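Local coordinates for protein phosphinothricin N-acetyltransferase (Brucella ovis, PDB 5DWM) that probably transfers the acetyl group of acetyl-CoA to an amino group of its substrate, at residues A[15-28]-A[39-52]. Residues are numbered along the deposited sequence; the frame is centred on the assembly and turned at random. Where two conformers were deposited one is given.
Sequences FQPADIETITAIYT and EIEPPTMDEMAKRF
Met48 meets Tyr27 on the close-packed side of a junction between helices 20-28 and 45-52, whose axes cross at 106°, nearer perpendicular than antiparallel. Bent at chi2 and chi3, the Met48 chain enters as a knob among Ile20, Ile23, Thr24 and Tyr27; its SD lies 3.9 Å from Tyr27 CD2, an oblique Met-aromatic contact. In return Ile20, in the conformer given, fits among Met48, Ala49 and Phe52. Phe52 CD2 lies over one face of the Phe15 ring, 3.7 Å from Phe15 CE2, while Ile23 CG2 touches Phe52 CZ. Strands 62-67 and 70-79 back this apolar layer, which belongs to the N-terminal helical part of the GNAT fold.

The outer side is looser: two waters bridge Thr28 OG1 to Pro43 O, and the Thr28 side chain rests against partly exposed Pro42. The packed face instead ends in a polar border. With CG anti to the backbone N (chi1 -170°), the Tyr27 ring extends to buried Glu39, where OH donates to the anti lone pair of OE1 at 2.6 Å. Arg51 grips the same carboxylate end-on, NH1 to OE1 and NH2 to OE2, while its NE binds Glu47 OE2. Three bonds thus fix the rotation of the Glu39 carboxylate, which in turn holds the phenol in place.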
loop_
_atom_site.group_PDB
_atom_site.type_symbol
_atom_site.label_atom_id
_atom_site.label_comp_id
_atom_site.label_asym_id
_atom_site.label_seq_id
_atom_site.Cartn_x
_atom_site.Cartn_y
_atom_site.Cartn_z
ATOM N N PHE A 15 24.309 -0.508 6.055
ATOM C CA PHE A 15 24.381 -1.882 5.589
ATOM C C PHE A 15 25.501 -2.055 4.568
ATOM O O PHE A 15 25.773 -1.163 3.755
ATOM C CB PHE A 15 23.036 -2.208 4.933
ATOM C CG PHE A 15 23.057 -3.379 3.986
ATOM C CD1 PHE A 15 23.259 -3.193 2.624
ATOM C CD2 PHE A 15 22.811 -4.662 4.446
ATOM C CE1 PHE A 15 23.258 -4.273 1.747
ATOM C CE2 PHE A 15 22.803 -5.747 3.569
ATOM C CZ PHE A 15 23.025 -5.547 2.221
ATOM N N GLN A 16 26.149 -3.218 4.623
ATOM C CA GLN A 16 27.064 -3.665 3.593
ATOM C C GLN A 16 26.664 -5.070 3.170
ATOM O O GLN A 16 26.006 -5.790 3.923
ATOM C CB GLN A 16 28.513 -3.661 4.108
ATOM C CG GLN A 16 28.939 -2.331 4.724
ATOM C CD GLN A 16 29.108 -1.219 3.696
ATOM O OE1 GLN A 16 29.214 -1.472 2.496
ATOM N NE2 GLN A 16 29.140 0.021 4.169
ATOM N N PRO A 17 27.007 -5.473 1.939
ATOM C CA PRO A 17 26.565 -6.802 1.468
ATOM C C PRO A 17 26.970 -7.959 2.369
ATOM O O PRO A 17 26.251 -8.968 2.427
ATOM C CB PRO A 17 27.191 -6.911 0.072
ATOM C CG PRO A 17 27.346 -5.487 -0.374
ATOM C CD PRO A 17 27.658 -4.695 0.868
ATOM N N ALA A 18 28.091 -7.841 3.087
ATOM C CA ALA A 18 28.489 -8.880 4.031
ATOM C C ALA A 18 27.445 -9.117 5.117
ATOM O O ALA A 18 27.443 -10.189 5.736
ATOM C CB ALA A 18 29.829 -8.513 4.670
ATOM N N ASP A 19 26.553 -8.153 5.355
ATOM C CA ASP A 19 25.530 -8.290 6.386
ATOM C C ASP A 19 24.337 -9.128 5.945
ATOM O O ASP A 19 23.475 -9.424 6.780
ATOM C CB ASP A 19 24.987 -6.914 6.802
ATOM C CG ASP A 19 26.060 -5.988 7.340
ATOM O OD1 ASP A 19 26.998 -6.479 7.993
ATOM O OD2 ASP A 19 25.951 -4.760 7.106
ATOM N N ILE A 20 24.268 -9.532 4.673
ATOM C CA ILE A 20 23.065 -10.186 4.150
ATOM C C ILE A 20 22.780 -11.496 4.873
ATOM O O ILE A 20 21.619 -11.868 5.092
ATOM C CB ILE A 20 23.168 -10.375 2.624
ATOM C CG1 ILE A 20 22.743 -9.097 1.902
ATOM C CG2 ILE A 20 22.323 -11.563 2.148
ATOM C CD1 ILE A 20 21.261 -8.780 2.041
ATOM N N GLU A 21 23.831 -12.231 5.248
ATOM C CA GLU A 21 23.612 -13.519 5.903
ATOM C C GLU A 21 22.857 -13.356 7.219
ATOM O O GLU A 21 21.863 -14.048 7.466
ATOM C CB GLU A 21 24.938 -14.247 6.120
ATOM C CG GLU A 21 24.777 -15.513 6.935
ATOM C CD GLU A 21 26.057 -16.290 7.055
ATOM O OE1 GLU A 21 26.241 -17.250 6.278
ATOM O OE2 GLU A 21 26.884 -15.934 7.919
ATOM N N THR A 22 23.313 -12.438 8.078
ATOM C CA THR A 22 22.638 -12.232 9.357
ATOM C C THR A 22 21.266 -11.594 9.169
ATOM O O THR A 22 20.302 -11.966 9.853
ATOM C CB THR A 22 23.520 -11.396 10.285
ATOM O OG1 THR A 22 24.773 -12.059 10.469
ATOM C CG2 THR A 22 22.856 -11.223 11.643
ATOM N N ILE A 23 21.152 -10.630 8.251
ATOM C CA ILE A 23 19.854 -10.019 7.983
ATOM C C ILE A 23 18.839 -11.075 7.563
ATOM O O ILE A 23 17.690 -11.075 8.029
ATOM C CB ILE A 23 20.001 -8.898 6.939
ATOM C CG1 ILE A 23 20.575 -7.644 7.611
ATOM C CG2 ILE A 23 18.661 -8.612 6.270
ATOM C CD1 ILE A 23 21.109 -6.634 6.656
ATOM N N THR A 24 19.252 -11.994 6.683
ATOM C CA THR A 24 18.381 -13.095 6.282
ATOM C C THR A 24 17.995 -13.969 7.471
ATOM O O THR A 24 16.841 -14.389 7.588
ATOM C CB THR A 24 19.063 -13.911 5.185
ATOM O OG1 THR A 24 19.377 -13.046 4.082
ATOM C CG2 THR A 24 18.149 -15.035 4.696
ATOM N N ALA A 25 18.945 -14.258 8.363
ATOM C CA ALA A 25 18.617 -15.044 9.552
ATOM C C ALA A 25 17.612 -14.324 10.453
ATOM O O ALA A 25 16.675 -14.946 10.974
ATOM C CB ALA A 25 19.892 -15.398 10.328
ATOM N N ILE A 26 17.785 -13.015 10.643
ATOM C CA ILE A 26 16.852 -12.241 11.462
ATOM C C ILE A 26 15.464 -12.259 10.837
ATOM O O ILE A 26 14.458 -12.511 11.509
ATOM C CB ILE A 26 17.371 -10.804 11.636
ATOM C CG1 ILE A 26 18.642 -10.811 12.493
ATOM C CG2 ILE A 26 16.304 -9.904 12.257
ATOM C CD1 ILE A 26 19.331 -9.464 12.586
ATOM N N TYR A 27 15.388 -11.984 9.535
ATOM C CA TYR A 27 14.087 -11.956 8.876
ATOM C C TYR A 27 13.446 -13.343 8.854
ATOM O O TYR A 27 12.217 -13.459 8.991
ATOM C CB TYR A 27 14.215 -11.360 7.467
ATOM C CG TYR A 27 12.874 -11.089 6.817
ATOM C CD1 TYR A 27 11.951 -10.238 7.415
ATOM C CD2 TYR A 27 12.523 -11.701 5.622
ATOM C CE1 TYR A 27 10.708 -10.005 6.842
ATOM C CE2 TYR A 27 11.275 -11.475 5.034
ATOM C CZ TYR A 27 10.380 -10.625 5.662
ATOM O OH TYR A 27 9.153 -10.375 5.109
ATOM N N THR A 28 14.253 -14.399 8.700
ATOM C CA THR A 28 13.715 -15.758 8.725
ATOM C C THR A 28 12.952 -16.021 10.020
ATOM O O THR A 28 11.836 -16.552 10.001
ATOM C CB THR A 28 14.850 -16.769 8.533
ATOM O OG1 THR A 28 15.331 -16.689 7.185
ATOM C CG2 THR A 28 14.381 -18.205 8.834
ATOM N N GLU A 39 4.796 -12.415 4.927
ATOM C CA GLU A 39 5.319 -13.560 4.199
ATOM C C GLU A 39 5.205 -14.812 5.056
ATOM O O GLU A 39 5.154 -14.742 6.286
ATOM C CB GLU A 39 6.768 -13.320 3.763
ATOM C CG GLU A 39 6.896 -12.147 2.807
ATOM C CD GLU A 39 8.265 -12.059 2.152
ATOM O OE1 GLU A 39 9.135 -11.360 2.699
ATOM O OE2 GLU A 39 8.471 -12.684 1.085
ATOM N N ILE A 40 5.129 -15.964 4.391
ATOM C CA ILE A 40 5.000 -17.253 5.053
ATOM C C ILE A 40 6.270 -18.079 4.924
ATOM O O ILE A 40 6.685 -18.742 5.877
ATOM C CB ILE A 40 3.789 -18.032 4.499
ATOM C CG1 ILE A 40 2.544 -17.150 4.477
ATOM C CG2 ILE A 40 3.574 -19.324 5.287
ATOM C CD1 ILE A 40 2.191 -16.577 5.788
ATOM N N GLU A 41 6.915 -18.031 3.761
ATOM C CA GLU A 41 8.127 -18.792 3.504
ATOM C C GLU A 41 9.322 -17.853 3.543
ATOM O O GLU A 41 9.356 -16.889 2.760
ATOM C CB GLU A 41 8.017 -19.440 2.132
ATOM C CG GLU A 41 9.218 -20.229 1.687
ATOM C CD GLU A 41 9.046 -20.758 0.279
ATOM O OE1 GLU A 41 7.899 -21.081 -0.095
ATOM O OE2 GLU A 41 10.053 -20.837 -0.456
ATOM N N PRO A 42 10.297 -18.073 4.426
ATOM C CA PRO A 42 11.454 -17.178 4.514
ATOM C C PRO A 42 12.181 -17.086 3.185
ATOM O O PRO A 42 12.461 -18.115 2.548
ATOM C CB PRO A 42 12.336 -17.857 5.573
ATOM C CG PRO A 42 11.382 -18.614 6.419
ATOM C CD PRO A 42 10.311 -19.109 5.473
ATOM N N PRO A 43 12.474 -15.869 2.720
ATOM C CA PRO A 43 13.280 -15.713 1.503
ATOM C C PRO A 43 14.691 -16.256 1.694
ATOM O O PRO A 43 15.223 -16.317 2.803
ATOM C CB PRO A 43 13.314 -14.193 1.287
ATOM C CG PRO A 43 12.156 -13.658 2.083
ATOM C CD PRO A 43 12.017 -14.577 3.261
ATOM N N THR A 44 15.302 -16.651 0.581
ATOM C CA THR A 44 16.706 -17.025 0.610
ATOM C C THR A 44 17.585 -15.782 0.785
ATOM O O THR A 44 17.155 -14.639 0.585
ATOM C CB THR A 44 17.110 -17.679 -0.714
ATOM O OG1 THR A 44 16.819 -16.771 -1.791
ATOM C CG2 THR A 44 16.353 -19.008 -0.932
ATOM N N MET A 45 18.853 -16.022 1.127
ATOM C CA MET A 45 19.825 -14.939 1.104
ATOM C C MET A 45 19.916 -14.318 -0.286
ATOM O O MET A 45 20.063 -13.094 -0.415
ATOM C CB MET A 45 21.181 -15.472 1.557
ATOM C CG MET A 45 22.169 -14.403 1.912
ATOM S SD MET A 45 23.709 -15.127 2.496
ATOM C CE MET A 45 23.111 -16.365 3.642
ATOM N N ASP A 46 19.824 -15.145 -1.335
ATOM C CA ASP A 46 19.881 -14.630 -2.701
ATOM C C ASP A 46 18.778 -13.613 -2.935
ATOM O O ASP A 46 19.016 -12.535 -3.494
ATOM C CB ASP A 46 19.745 -15.785 -3.694
ATOM C CG ASP A 46 20.672 -16.948 -3.372
ATOM O OD1 ASP A 46 21.652 -17.169 -4.124
ATOM O OD2 ASP A 46 20.417 -17.642 -2.368
ATOM N N GLU A 47 17.558 -13.949 -2.512
ATOM C CA GLU A 47 16.419 -13.052 -2.677
ATOM C C GLU A 47 16.560 -11.799 -1.816
ATOM O O GLU A 47 16.260 -10.688 -2.277
ATOM C CB GLU A 47 15.124 -13.817 -2.365
ATOM C CG GLU A 47 13.868 -12.964 -2.274
ATOM C CD GLU A 47 13.481 -12.289 -3.577
ATOM O OE1 GLU A 47 13.931 -12.726 -4.661
ATOM O OE2 GLU A 47 12.714 -11.308 -3.502
ATOM N N MET A 48 17.047 -11.946 -0.577
ATOM C CA MET A 48 17.240 -10.768 0.266
ATOM C C MET A 48 18.276 -9.827 -0.335
ATOM O O MET A 48 18.077 -8.609 -0.353
ATOM C CB MET A 48 17.618 -11.165 1.696
ATOM C CG MET A 48 16.493 -11.910 2.431
ATOM S SD MET A 48 15.023 -10.886 2.716
ATOM C CE MET A 48 15.613 -9.781 4.015
ATOM N N ALA A 49 19.367 -10.375 -0.874
ATOM C CA ALA A 49 20.371 -9.523 -1.509
ATOM C C ALA A 49 19.779 -8.761 -2.688
ATOM O O ALA A 49 20.093 -7.583 -2.899
ATOM C CB ALA A 49 21.557 -10.371 -1.970
ATOM N N LYS A 50 18.930 -9.422 -3.479
ATOM C CA LYS A 50 18.279 -8.749 -4.599
ATOM C C LYS A 50 17.375 -7.625 -4.113
ATOM O O LYS A 50 17.373 -6.528 -4.691
ATOM C CB LYS A 50 17.482 -9.763 -5.424
ATOM N N ARG A 51 16.594 -7.879 -3.054
ATOM C CA ARG A 51 15.685 -6.856 -2.541
ATOM C C ARG A 51 16.455 -5.638 -2.053
ATOM O O ARG A 51 16.094 -4.492 -2.357
ATOM C CB ARG A 51 14.852 -7.422 -1.393
ATOM C CG ARG A 51 13.835 -8.470 -1.807
ATOM C CD ARG A 51 13.065 -8.991 -0.597
ATOM N NE ARG A 51 12.167 -10.078 -0.986
ATOM C CZ ARG A 51 11.317 -10.684 -0.163
ATOM N NH1 ARG A 51 11.230 -10.316 1.111
ATOM N NH2 ARG A 51 10.554 -11.664 -0.615
ATOM N N PHE A 52 17.525 -5.873 -1.289
ATOM C CA PHE A 52 18.290 -4.770 -0.722
ATOM C C PHE A 52 19.057 -4.012 -1.800
ATOM O O PHE A 52 19.179 -2.785 -1.735
ATOM C CB PHE A 52 19.223 -5.293 0.376
ATOM C CG PHE A 52 18.551 -5.463 1.715
ATOM C CD1 PHE A 52 17.279 -5.998 1.805
ATOM C CD2 PHE A 52 19.190 -5.080 2.884
ATOM C CE1 PHE A 52 16.658 -6.145 3.027
ATOM C CE2 PHE A 52 18.573 -5.230 4.108
ATOM C CZ PHE A 52 17.309 -5.760 4.182
HETATM O O HOH W 1 16.141 -18.019 4.832
HETATM O O HOH W 2 14.567 -14.665 5.193
#